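Periplasmic binding protein/LacI transcriptional regulator (Alkaliphilus metalliredigens, PDB 3CTP) binds the sugar beta-D-xylulofuranose in its periplasmic-binding-protein-like part and probably acts as a DNA-binding transcriptional regulator of the LacI family. Local coordinates at residues A[283-289]-A[312-316]; A[166-172]-A[261-265]; A[175-179]-A[191-195]. One frame throughout, in Å; residues are numbered along the deposited sequence.

Contact 1 (A[283-289]-A[312-316]); sequences NQPIEAL and IMEVK. With XLF (beta-D-xylulofuranose), chain C.
The shortest direct polar bond here runs from Asn283 N to Lys316 O, 2.8 Å long and nearly straight at 166°. Beside it the two side chains run the same way, Asn283 CB lying 3.8 Å from Lys316 CG. The carboxamide of Asn283 is held from two directions: OD1 is hydrogen-bonded to Asn268 ND2, while ND2 donates to a water at 3.0 Å that in turn donates to Glu314 O. With CG turned anti to the backbone N (chi1 -173°), the amide stays alongside the lysine chain. Next along, Val315 CB presses against Asn283 O at 3.2 Å, and this buried carbonyl has no hydrogen-bonding partner. Strands 281-283 and 311-318 are antiparallel neighbours at one end of the mixed sheet, consistent with the crossover segments joining the two lobes in LacI-family sugar-binding domains; from there Gln284 NE2 donates to O3 of the beta-D-xylulofuranose at 3.0 Å and also bonds Asp267, while OE1 bonds Ser154 OG. Pro285, the centre of an inverse gamma turn and N-cap of helix 286-302, sets its ring CG 3.5 Å from Met313 CB. The methionine bends at chi2 (-58°) and slides past Leu289, whose CD2 meets Met313 CG at 3.7 Å; SD reaches the methyl of Ala288.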
ATOM      1  N   ASN A 283      17.005   5.271   5.642  1.00  8.62           N
ATOM      2  CA  ASN A 283      16.305   5.959   4.574  1.00  8.88           C
ATOM      3  C   ASN A 283      16.762   5.575   3.181  1.00  9.45           C
ATOM      4  O   ASN A 283      17.943   5.721   2.867  1.00 10.81           O
ATOM      5  CB  ASN A 283      16.547   7.475   4.730  1.00 10.10           C
ATOM      6  CG  ASN A 283      15.724   8.303   3.771  1.00 13.77           C
ATOM      7  OD1 ASN A 283      14.502   8.424   3.940  1.00 14.28           O
ATOM      8  ND2 ASN A 283      16.385   8.904   2.763  1.00 13.54           N
ATOM      9  N   GLN A 284      15.826   5.129   2.328  1.00  9.21           N
ATOM     10  CA  GLN A 284      16.065   5.159   0.877  1.00  8.80           C
ATOM     11  C   GLN A 284      15.531   6.450   0.297  1.00  9.35           C
ATOM     12  O   GLN A 284      14.384   6.837   0.600  1.00  9.49           O
ATOM     13  CB  GLN A 284      15.337   4.003   0.174  1.00  9.16           C
ATOM     14  CG  GLN A 284      15.861   2.635   0.518  1.00  9.28           C
ATOM     15  CD  GLN A 284      15.472   1.624  -0.542  1.00  8.61           C
ATOM     16  OE1 GLN A 284      15.960   1.694  -1.661  1.00 10.61           O
ATOM     17  NE2 GLN A 284      14.627   0.642  -0.180  1.00  9.70           N
ATOM     18  N   PRO A 285      16.349   7.150  -0.508  1.00  9.13           N
ATOM     19  CA  PRO A 285      15.945   8.492  -0.939  1.00  9.82           C
ATOM     20  C   PRO A 285      15.023   8.419  -2.141  1.00  9.91           C
ATOM     21  O   PRO A 285      15.466   8.498  -3.300  1.00 10.97           O
ATOM     22  CB  PRO A 285      17.272   9.163  -1.312  1.00 11.33           C
ATOM     23  CG  PRO A 285      18.170   8.005  -1.738  1.00 12.24           C
ATOM     24  CD  PRO A 285      17.752   6.832  -0.844  1.00 10.02           C
ATOM     25  N   ILE A 286      13.733   8.223  -1.863  1.00  9.52           N
ATOM     26  CA  ILE A 286      12.767   7.972  -2.926  1.00 10.19           C
ATOM     27  C   ILE A 286      12.778   9.078  -3.985  1.00 10.22           C
ATOM     28  O   ILE A 286      12.698   8.801  -5.191  1.00  9.78           O
ATOM     29  CB  ILE A 286      11.345   7.794  -2.325  1.00 10.88           C
ATOM     30  CG1 ILE A 286      11.316   6.463  -1.546  1.00 14.50           C
ATOM     31  CG2 ILE A 286      10.302   7.785  -3.413  1.00 15.60           C
ATOM     32  CD1 ILE A 286       9.952   6.135  -0.869  1.00 16.93           C
ATOM     33  N   GLU A 287      12.855  10.341  -3.560  1.00 10.97           N
ATOM     34  CA  GLU A 287      12.846  11.414  -4.563  1.00 12.47           C
ATOM     35  C   GLU A 287      14.054  11.306  -5.499  1.00 12.06           C
ATOM     36  O   GLU A 287      13.921  11.460  -6.738  1.00 12.40           O
ATOM     37  CB  GLU A 287      12.812  12.813  -3.919  1.00 13.75           C
ATOM     38  CG  GLU A 287      11.490  13.114  -3.227  1.00 26.11           C
ATOM     39  CD  GLU A 287      10.418  13.591  -4.180  1.00 25.79           C
ATOM     40  OE1 GLU A 287      10.763  14.140  -5.253  1.00 36.48           O
ATOM     41  OE2 GLU A 287       9.223  13.440  -3.843  1.00 37.29           O
ATOM     42  N   ALA A 288      15.246  11.099  -4.936  1.00 10.24           N
ATOM     43  CA  ALA A 288      16.435  10.962  -5.790  1.00  9.76           C
ATOM     44  C   ALA A 288      16.359   9.710  -6.672  1.00  9.76           C
ATOM     45  O   ALA A 288      16.784   9.733  -7.840  1.00 10.46           O
ATOM     46  CB  ALA A 288      17.716  10.924  -4.945  1.00 10.46           C
ATOM     47  N   LEU A 289      15.865   8.603  -6.121  1.00  9.58           N
ATOM     48  CA  LEU A 289      15.745   7.379  -6.926  1.00  9.51           C
ATOM     49  C   LEU A 289      14.798   7.609  -8.094  1.00  9.97           C
ATOM     50  O   LEU A 289      15.099   7.240  -9.231  1.00 10.32           O
ATOM     51  CB  LEU A 289      15.193   6.232  -6.079  1.00  9.06           C
ATOM     52  CG  LEU A 289      16.166   5.701  -5.030  1.00  9.64           C
ATOM     53  CD1 LEU A 289      15.389   4.866  -4.001  1.00 10.69           C
ATOM     54  CD2 LEU A 289      17.268   4.845  -5.696  1.00 10.89           C
ATOM     55  N   ILE A 312      23.997   4.485  -7.755  1.00  9.07           N
ATOM     56  CA  ILE A 312      23.720   4.106  -6.362  1.00  9.38           C
ATOM     57  C   ILE A 312      23.515   5.347  -5.520  1.00 10.90           C
ATOM     58  O   ILE A 312      24.397   6.226  -5.470  1.00 11.48           O
ATOM     59  CB  ILE A 312      24.913   3.284  -5.823  1.00 10.01           C
ATOM     60  CG1 ILE A 312      25.098   2.050  -6.701  1.00 13.86           C
ATOM     61  CG2 ILE A 312      24.680   2.881  -4.384  1.00 16.50           C
ATOM     62  CD1 ILE A 312      26.278   1.186  -6.295  1.00 22.76           C
ATOM     63  N   MET A 313      22.340   5.466  -4.889  1.00  9.70           N
ATOM     64  CA  MET A 313      21.996   6.652  -4.094  1.00 10.06           C
ATOM     65  C   MET A 313      22.285   6.471  -2.598  1.00 11.53           C
ATOM     66  O   MET A 313      22.054   5.416  -2.017  1.00 11.04           O
ATOM     67  CB  MET A 313      20.487   7.030  -4.223  1.00 12.19           C
ATOM     68  CG  MET A 313      19.916   7.368  -5.600  1.00 17.78           C
ATOM     69  SD  MET A 313      20.714   8.755  -6.476  1.00 18.88           S
ATOM     70  CE  MET A 313      21.462   7.588  -7.506  1.00  7.51           C
ATOM     71  N   GLU A 314      22.756   7.541  -1.967  1.00 10.97           N
ATOM     72  CA  GLU A 314      23.161   7.509  -0.575  1.00 10.21           C
ATOM     73  C   GLU A 314      21.972   7.277   0.356  1.00 10.72           C
ATOM     74  O   GLU A 314      20.887   7.849   0.163  1.00 11.18           O
ATOM     75  CB  GLU A 314      23.795   8.879  -0.248  1.00 12.44           C
ATOM     76  CG  GLU A 314      24.273   9.065   1.179  1.00 24.28           C
ATOM     77  CD  GLU A 314      24.937  10.423   1.402  1.00 24.56           C
ATOM     78  OE1 GLU A 314      25.035  11.208   0.440  1.00 29.23           O
ATOM     79  OE2 GLU A 314      25.340  10.708   2.548  1.00 30.77           O
ATOM     80  N   VAL A 315      22.219   6.481   1.400  1.00 10.60           N
ATOM     81  CA  VAL A 315      21.239   6.232   2.470  1.00  9.45           C
ATOM     82  C   VAL A 315      21.689   6.886   3.769  1.00 10.87           C
ATOM     83  O   VAL A 315      22.855   7.279   3.914  1.00 12.49           O
ATOM     84  CB  VAL A 315      21.017   4.710   2.701  1.00  9.23           C
ATOM     85  CG1 VAL A 315      20.469   4.092   1.408  1.00 11.29           C
ATOM     86  CG2 VAL A 315      22.306   4.041   3.102  1.00 14.97           C
ATOM     87  N   LYS A 316      20.766   7.012   4.710  1.00 11.12           N
ATOM     88  CA  LYS A 316      21.123   7.571   6.007  1.00 12.16           C
ATOM     89  C   LYS A 316      20.250   6.995   7.103  1.00 11.90           C
ATOM     90  O   LYS A 316      19.106   6.598   6.864  1.00 11.75           O
ATOM     91  CB  LYS A 316      20.957   9.078   5.983  1.00 15.74           C
ATOM     92  CG  LYS A 316      19.540   9.495   5.833  1.00 21.33           C
ATOM     93  CD  LYS A 316      19.386  11.007   5.658  1.00 28.07           C
ATOM     94  CE  LYS A 316      17.898  11.332   5.496  1.00 30.03           C
ATOM     95  NZ  LYS A 316      17.658  12.470   4.551  1.00 34.33           N
TER
HETATM   96  O4  XLF C 401      14.233  -5.240  -2.346  1.00 10.69           O
HETATM   97  C4  XLF C 401      14.254  -4.436  -1.164  1.00  9.94           C
HETATM   98  C5  XLF C 401      13.488  -5.189  -0.086  1.00  7.80           C
HETATM   99  O5  XLF C 401      12.256  -4.481   0.090  1.00  8.98           O
HETATM  100  C3  XLF C 401      13.464  -3.154  -1.368  1.00  9.19           C
HETATM  101  O3  XLF C 401      14.323  -2.010  -1.460  1.00  9.46           O
HETATM  102  C2  XLF C 401      12.622  -3.120  -0.122  1.00  9.00           C
HETATM  103  O2  XLF C 401      13.392  -2.657   1.006  1.00  8.32           O
HETATM  104  C1  XLF C 401      11.362  -2.295  -0.288  1.00  6.89           C
HETATM  105  O1  XLF C 401      10.559  -2.415   0.897  1.00 10.36           O
HETATM  106  O   HOH W   1      19.276   9.103   2.148  1.00 14.02           O

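Contact 2 (A[166-172]-A[261-265]); sequences HLYEKGC and VQIIG
The imidazole of His166 carries CG of Lys170 over one face, offset toward the rim, while Ile264 CD1 approaches the ring obliquely, 4.1 Å from His166 CD2. NE2 of the histidine is hydrogen-bonded to Thr323 OG1, which helps fix the ring's rotation. The side chains of Gln262 and Lys170 cross at about a right angle, and the glutamine's carboxamide ends there: OE1 lies 3.6 Å from Lys170 CB, and NE2 makes a weak bond to Lys170 O at 3.3 Å. The same NE2 is 3.6 Å from Cys172 SG, and OE1 accepts from Ile324 N, so the buried amide is bonded at both ends, though only weakly at NE2. Its chain runs extended beyond CG (chi2 -173°), which carries the amide from the strand to the helix end. There a Schellman motif closes the helix, with Gly171 at positive phi, Gly171 N bonded to Tyr168 O and Cys172 N to Leu167 O. Leu167 sets its branch point and both methyls against Ile264 CG2, with CG at 4.0 Å. Helix 156-169 thus packs its C-terminal end on strand 262-264, which lies beside strand 234-237 in the parallel sheet and bonds Thr322 through Ile263; Leu317 of strand 311-318 touches both His166 and Ile264.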
ATOM      1  N   HIS A 166      24.690   0.906  14.259  1.00  9.98           N
ATOM      2  CA  HIS A 166      23.747   1.578  15.168  1.00 10.41           C
ATOM      3  C   HIS A 166      23.343   0.648  16.317  1.00 10.37           C
ATOM      4  O   HIS A 166      23.366   1.044  17.489  1.00 11.04           O
ATOM      5  CB  HIS A 166      22.532   2.091  14.382  1.00 10.17           C
ATOM      6  CG  HIS A 166      21.513   2.791  15.225  1.00 13.24           C
ATOM      7  ND1 HIS A 166      21.772   3.976  15.881  1.00 14.01           N
ATOM      8  CD2 HIS A 166      20.220   2.481  15.492  1.00 16.42           C
ATOM      9  CE1 HIS A 166      20.684   4.352  16.548  1.00 12.38           C
ATOM     10  NE2 HIS A 166      19.725   3.468  16.311  1.00 17.40           N
ATOM     11  N   LEU A 167      22.978  -0.596  16.006  1.00  8.12           N
ATOM     12  CA  LEU A 167      22.622  -1.527  17.079  1.00  9.25           C
ATOM     13  C   LEU A 167      23.803  -1.709  18.027  1.00 10.84           C
ATOM     14  O   LEU A 167      23.649  -1.706  19.246  1.00 12.38           O
ATOM     15  CB  LEU A 167      22.211  -2.890  16.543  1.00  9.63           C
ATOM     16  CG  LEU A 167      20.877  -2.865  15.800  1.00 10.73           C
ATOM     17  CD1 LEU A 167      20.585  -4.278  15.336  1.00 12.37           C
ATOM     18  CD2 LEU A 167      19.749  -2.364  16.702  1.00 13.41           C
ATOM     19  N   TYR A 168      24.988  -1.903  17.480  1.00 10.15           N
ATOM     20  CA  TYR A 168      26.185  -2.128  18.323  1.00 11.46           C
ATOM     21  C   TYR A 168      26.481  -0.909  19.227  1.00 12.19           C
ATOM     22  O   TYR A 168      26.767  -1.042  20.445  1.00 13.31           O
ATOM     23  CB  TYR A 168      27.379  -2.473  17.408  1.00 12.29           C
ATOM     24  CG  TYR A 168      28.596  -3.004  18.161  1.00 13.73           C
ATOM     25  CD1 TYR A 168      28.727  -4.358  18.437  1.00 15.48           C
ATOM     26  CD2 TYR A 168      29.564  -2.143  18.609  1.00 17.12           C
ATOM     27  CE1 TYR A 168      29.850  -4.854  19.144  1.00 16.32           C
ATOM     28  CE2 TYR A 168      30.670  -2.625  19.306  1.00 16.95           C
ATOM     29  CZ  TYR A 168      30.798  -3.970  19.564  1.00 20.32           C
ATOM     30  OH  TYR A 168      31.905  -4.440  20.262  1.00 19.52           O
ATOM     31  N   GLU A 169      26.373   0.287  18.651  1.00 12.44           N
ATOM     32  CA  GLU A 169      26.618   1.530  19.405  1.00 12.64           C
ATOM     33  C   GLU A 169      25.617   1.647  20.546  1.00 13.79           C
ATOM     34  O   GLU A 169      25.961   2.176  21.619  1.00 14.84           O
ATOM     35  CB  GLU A 169      26.493   2.751  18.491  1.00 14.87           C
ATOM     36  CG  GLU A 169      26.390   4.092  19.241  1.00 48.07           C
ATOM     37  CD  GLU A 169      25.625   5.168  18.462  1.00 29.13           C
ATOM     38  OE1 GLU A 169      24.997   4.835  17.430  1.00 51.65           O
ATOM     39  OE2 GLU A 169      25.646   6.343  18.887  1.00 51.81           O
ATOM     40  N   LYS A 170      24.399   1.142  20.340  1.00 13.17           N
ATOM     41  CA  LYS A 170      23.376   1.157  21.396  1.00 14.99           C
ATOM     42  C   LYS A 170      23.453  -0.046  22.326  1.00 15.91           C
ATOM     43  O   LYS A 170      22.492  -0.327  23.054  1.00 17.45           O
ATOM     44  CB  LYS A 170      21.962   1.243  20.800  1.00 16.01           C
ATOM     45  CG  LYS A 170      21.677   2.529  20.025  1.00 18.56           C
ATOM     46  CD  LYS A 170      22.219   3.770  20.746  1.00 28.32           C
ATOM     47  CE  LYS A 170      21.999   5.037  19.929  1.00 22.52           C
ATOM     48  NZ  LYS A 170      22.900   6.164  20.362  1.00 36.88           N
ATOM     49  N   GLY A 171      24.578  -0.756  22.299  1.00 13.79           N
ATOM     50  CA  GLY A 171      24.859  -1.766  23.305  1.00 14.13           C
ATOM     51  C   GLY A 171      24.416  -3.179  22.981  1.00 14.27           C
ATOM     52  O   GLY A 171      24.573  -4.096  23.799  1.00 15.38           O
ATOM     53  N   CYS A 172      23.913  -3.394  21.765  1.00 12.95           N
ATOM     54  CA  CYS A 172      23.429  -4.727  21.447  1.00 11.90           C
ATOM     55  C   CYS A 172      24.594  -5.664  21.156  1.00 11.98           C
ATOM     56  O   CYS A 172      25.516  -5.309  20.405  1.00 11.47           O
ATOM     57  CB  CYS A 172      22.537  -4.683  20.210  1.00 12.34           C
ATOM     58  SG  CYS A 172      21.027  -3.717  20.456  1.00 14.03           S
ATOM     59  N   VAL A 261      13.829  -5.320  23.594  1.00 13.44           N
ATOM     60  CA  VAL A 261      14.548  -5.617  22.370  1.00 12.07           C
ATOM     61  C   VAL A 261      14.451  -4.389  21.488  1.00 12.14           C
ATOM     62  O   VAL A 261      13.407  -3.712  21.481  1.00 12.65           O
ATOM     63  CB  VAL A 261      13.978  -6.847  21.678  1.00 15.26           C
ATOM     64  CG1 VAL A 261      12.556  -6.596  21.320  1.00 16.90           C
ATOM     65  CG2 VAL A 261      14.808  -7.188  20.412  1.00 14.69           C
ATOM     66  N   GLN A 262      15.543  -4.073  20.798  1.00 10.57           N
ATOM     67  CA  GLN A 262      15.582  -2.906  19.902  1.00  8.98           C
ATOM     68  C   GLN A 262      15.415  -3.388  18.474  1.00 10.37           C
ATOM     69  O   GLN A 262      15.838  -4.500  18.165  1.00 12.34           O
ATOM     70  CB  GLN A 262      16.899  -2.168  20.035  1.00  9.58           C
ATOM     71  CG  GLN A 262      17.161  -1.662  21.484  1.00 12.13           C
ATOM     72  CD  GLN A 262      18.389  -0.796  21.548  1.00 16.67           C
ATOM     73  OE1 GLN A 262      18.493   0.195  20.834  1.00 15.14           O
ATOM     74  NE2 GLN A 262      19.367  -1.200  22.374  1.00 17.61           N
ATOM     75  N   ILE A 263      14.807  -2.554  17.622  1.00  9.20           N
ATOM     76  CA  ILE A 263      14.482  -2.959  16.236  1.00  9.98           C
ATOM     77  C   ILE A 263      14.938  -1.853  15.298  1.00  9.47           C
ATOM     78  O   ILE A 263      14.690  -0.663  15.554  1.00  9.15           O
ATOM     79  CB  ILE A 263      12.949  -3.107  16.031  1.00  9.44           C
ATOM     80  CG1 ILE A 263      12.304  -3.911  17.173  1.00 14.50           C
ATOM     81  CG2 ILE A 263      12.645  -3.694  14.644  1.00 11.33           C
ATOM     82  CD1 ILE A 263      12.652  -5.354  17.188  1.00 16.15           C
ATOM     83  N   ILE A 264      15.596  -2.243  14.199  1.00  8.23           N
ATOM     84  CA  ILE A 264      15.834  -1.302  13.103  1.00  8.31           C
ATOM     85  C   ILE A 264      15.356  -1.956  11.809  1.00  8.16           C
ATOM     86  O   ILE A 264      15.588  -3.152  11.599  1.00  8.34           O
ATOM     87  CB  ILE A 264      17.317  -0.895  13.026  1.00  8.38           C
ATOM     88  CG1 ILE A 264      17.574   0.059  11.844  1.00  9.26           C
ATOM     89  CG2 ILE A 264      18.215  -2.125  12.956  1.00 11.62           C
ATOM     90  CD1 ILE A 264      18.922   0.756  11.955  1.00 13.41           C
ATOM     91  N   GLY A 265      14.659  -1.189  10.963  1.00  7.96           N
ATOM     92  CA  GLY A 265      14.200  -1.689   9.649  1.00  7.72           C
ATOM     93  C   GLY A 265      15.020  -1.118   8.500  1.00  8.82           C
ATOM     94  O   GLY A 265      16.203  -0.773   8.665  1.00 10.27           O
TER

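Contact 3 (A[175-179]-A[191-195]); sequences ILHIK and YKGFL
Strand 175-179 and the helical segment 191-195 run almost antiparallel, their axes at 170° and 10.3 Å apart, as expected for successive elements of a right-handed beta-alpha-beta crossover. Every second residue of the strand, Ile175, His177 and Lys179, points its side chain toward the helix. Ile175 sends its CG2 branch to the edge of the Phe194 ring, near the ring plane and 3.4 Å from Phe194 CZ. The next residue toward the helix, His177, sets CB 3.8 Å from Phe194 CE2, and the two rings meet obliquely, centroids 5.3 Å apart and planes at 37°. Swung anti to the backbone N (chi1 172°), the imidazole also reaches Tyr191: NE2 lies 3.8 Å from Tyr191 CA, and Tyr191 CB sits at the imidazole edge in its plane. ND1 of His177 is satisfied by a hydrogen bond with Phe236 O. Lys179 bends at chi3 and chi4 to lay CE over one face of Tyr191, a CH-pi contact 4.0 Å from the ring centroid. Its ammonium ion-pairs with Glu209 and Glu188, which probably favour its charged form, while any cation-pi attraction to the tyrosine is long and weak. Phe236 of strand 234-237 stacks with both His177 and Phe194; Phe164 of helix 156-169 meets Phe194 edge-to-face, and Phe207 of strand 206-209 meets Tyr191 likewise.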
ATOM      1  N   ILE A 175      22.447 -10.401  18.613  1.00 10.67           N
ATOM      2  CA  ILE A 175      21.795  -9.734  17.473  1.00 10.64           C
ATOM      3  C   ILE A 175      21.239 -10.724  16.466  1.00 10.83           C
ATOM      4  O   ILE A 175      21.897 -11.722  16.153  1.00 10.38           O
ATOM      5  CB  ILE A 175      22.811  -8.799  16.812  1.00 10.85           C
ATOM      6  CG1 ILE A 175      23.102  -7.638  17.769  1.00  9.41           C
ATOM      7  CG2 ILE A 175      22.324  -8.292  15.438  1.00 12.72           C
ATOM      8  CD1 ILE A 175      24.288  -6.769  17.330  1.00 12.97           C
ATOM      9  N   LEU A 176      20.028 -10.421  15.970  1.00  9.80           N
ATOM     10  CA  LEU A 176      19.372 -11.217  14.939  1.00  8.70           C
ATOM     11  C   LEU A 176      19.195 -10.345  13.715  1.00  8.47           C
ATOM     12  O   LEU A 176      18.813  -9.165  13.838  1.00  8.65           O
ATOM     13  CB  LEU A 176      17.969 -11.591  15.432  1.00  9.52           C
ATOM     14  CG  LEU A 176      17.017 -12.263  14.436  1.00  9.05           C
ATOM     15  CD1 LEU A 176      17.557 -13.608  13.980  1.00 10.60           C
ATOM     16  CD2 LEU A 176      15.649 -12.464  15.072  1.00 10.93           C
ATOM     17  N   HIS A 177      19.427 -10.915  12.538  1.00  8.08           N
ATOM     18  CA  HIS A 177      19.028 -10.227  11.289  1.00  7.67           C
ATOM     19  C   HIS A 177      17.986 -11.101  10.601  1.00  8.76           C
ATOM     20  O   HIS A 177      18.251 -12.271  10.303  1.00  8.70           O
ATOM     21  CB  HIS A 177      20.233  -9.989  10.369  1.00  9.50           C
ATOM     22  CG  HIS A 177      19.865  -9.463   9.013  1.00  7.82           C
ATOM     23  ND1 HIS A 177      18.849  -8.552   8.828  1.00  7.36           N
ATOM     24  CD2 HIS A 177      20.382  -9.706   7.785  1.00 11.25           C
ATOM     25  CE1 HIS A 177      18.748  -8.259   7.531  1.00  9.18           C
ATOM     26  NE2 HIS A 177      19.674  -8.936   6.883  1.00 10.64           N
ATOM     27  N   ILE A 178      16.786 -10.541  10.424  1.00  7.05           N
ATOM     28  CA  ILE A 178      15.761 -11.182   9.617  1.00  8.45           C
ATOM     29  C   ILE A 178      16.027 -10.693   8.205  1.00  8.82           C
ATOM     30  O   ILE A 178      15.797  -9.505   7.893  1.00  8.62           O
ATOM     31  CB  ILE A 178      14.370 -10.809  10.099  1.00  9.83           C
ATOM     32  CG1 ILE A 178      14.217 -11.401  11.516  1.00 11.63           C
ATOM     33  CG2 ILE A 178      13.296 -11.401   9.142  1.00 11.70           C
ATOM     34  CD1 ILE A 178      12.912 -11.079  12.237  1.00 14.64           C
ATOM     35  N   LYS A 179      16.600 -11.589   7.397  1.00  9.18           N
ATOM     36  CA  LYS A 179      17.039 -11.233   6.044  1.00  9.12           C
ATOM     37  C   LYS A 179      15.997 -11.553   5.005  1.00  9.29           C
ATOM     38  O   LYS A 179      15.077 -12.349   5.233  1.00  9.62           O
ATOM     39  CB  LYS A 179      18.387 -11.896   5.705  1.00 12.66           C
ATOM     40  CG  LYS A 179      18.323 -13.362   5.517  1.00 15.90           C
ATOM     41  CD  LYS A 179      19.734 -13.955   5.076  1.00 12.37           C
ATOM     42  CE  LYS A 179      20.163 -13.498   3.716  1.00 17.59           C
ATOM     43  NZ  LYS A 179      19.327 -14.009   2.581  1.00 21.34           N
ATOM     44  N   TYR A 191      22.372  -7.726   3.977  1.00  8.01           N
ATOM     45  CA  TYR A 191      22.872  -8.824   4.794  1.00  8.79           C
ATOM     46  C   TYR A 191      24.394  -8.806   4.854  1.00  9.05           C
ATOM     47  O   TYR A 191      24.984  -8.920   5.929  1.00  9.19           O
ATOM     48  CB  TYR A 191      22.344 -10.135   4.183  1.00  8.91           C
ATOM     49  CG  TYR A 191      23.169 -11.354   4.441  1.00 13.55           C
ATOM     50  CD1 TYR A 191      23.082 -12.031   5.635  1.00 13.06           C
ATOM     51  CD2 TYR A 191      23.990 -11.860   3.459  1.00 15.83           C
ATOM     52  CE1 TYR A 191      23.846 -13.179   5.871  1.00 14.54           C
ATOM     53  CE2 TYR A 191      24.744 -13.001   3.670  1.00 15.90           C
ATOM     54  CZ  TYR A 191      24.668 -13.635   4.878  1.00 15.39           C
ATOM     55  OH  TYR A 191      25.408 -14.786   5.083  1.00 21.35           O
ATOM     56  N   LYS A 192      25.017  -8.626   3.696  1.00  7.96           N
ATOM     57  CA  LYS A 192      26.479  -8.661   3.641  1.00  9.14           C
ATOM     58  C   LYS A 192      27.076  -7.479   4.420  1.00  9.39           C
ATOM     59  O   LYS A 192      28.085  -7.633   5.131  1.00 10.15           O
ATOM     60  CB  LYS A 192      26.920  -8.611   2.184  1.00 10.80           C
ATOM     61  CG  LYS A 192      28.413  -8.912   2.023  1.00 26.47           C
ATOM     62  CD  LYS A 192      28.773 -10.190   2.763  1.00 26.62           C
ATOM     63  CE  LYS A 192      30.282 -10.403   2.816  1.00 33.43           C
ATOM     64  NZ  LYS A 192      30.651 -11.537   3.700  1.00 40.20           N
ATOM     65  N   GLY A 193      26.468  -6.301   4.310  1.00  8.29           N
ATOM     66  CA  GLY A 193      27.035  -5.143   5.033  1.00  7.87           C
ATOM     67  C   GLY A 193      26.882  -5.348   6.526  1.00  8.47           C
ATOM     68  O   GLY A 193      27.770  -5.001   7.318  1.00 10.47           O
ATOM     69  N   PHE A 194      25.738  -5.901   6.926  1.00  8.41           N
ATOM     70  CA  PHE A 194      25.480  -6.129   8.354  1.00  7.78           C
ATOM     71  C   PHE A 194      26.470  -7.153   8.903  1.00  8.86           C
ATOM     72  O   PHE A 194      27.074  -6.951   9.969  1.00 10.40           O
ATOM     73  CB  PHE A 194      24.037  -6.637   8.492  1.00  8.05           C
ATOM     74  CG  PHE A 194      23.508  -6.601   9.900  1.00  7.72           C
ATOM     75  CD1 PHE A 194      22.989  -5.433  10.430  1.00  9.29           C
ATOM     76  CD2 PHE A 194      23.473  -7.759  10.649  1.00  8.54           C
ATOM     77  CE1 PHE A 194      22.449  -5.407  11.732  1.00  9.30           C
ATOM     78  CE2 PHE A 194      22.947  -7.759  11.930  1.00  9.55           C
ATOM     79  CZ  PHE A 194      22.441  -6.577  12.484  1.00 10.12           C
ATOM     80  N   LEU A 195      26.644  -8.248   8.163  1.00  7.86           N
ATOM     81  CA  LEU A 195      27.548  -9.318   8.583  1.00  8.52           C
ATOM     82  C   LEU A 195      28.990  -8.823   8.618  1.00 10.40           C
ATOM     83  O   LEU A 195      29.724  -9.116   9.574  1.00 10.46           O
ATOM     84  CB  LEU A 195      27.393 -10.507   7.634  1.00  9.32           C
ATOM     85  CG  LEU A 195      28.325 -11.683   7.895  1.00 13.91           C
ATOM     86  CD1 LEU A 195      28.189 -12.234   9.328  1.00 15.31           C
ATOM     87  CD2 LEU A 195      28.047 -12.750   6.821  1.00 18.52           C
TER

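Overall arrangement
Contacts 2 and 3 are buried and belong to the same four-stranded parallel sheet, each packing a helix on one of its strands. They touch where Leu167 CD1 meets Phe194 CZ, and contact 3 is nested in the loop that contact 2 closes. Contact 1 is only partly buried and stands apart, its centre about 22 Å from that of contact 2 and about 20 Å from that of contact 3; it belongs to the mixed sheet and what are probably the crossover segments beside the sugar. Chemistry follows place: contact 1 mixes a backbone bond, a water bridge and a ligand-binding glutamine, contact 2 combines aliphatic packing with one held carboxamide, and contact 3 relies on aromatic rings.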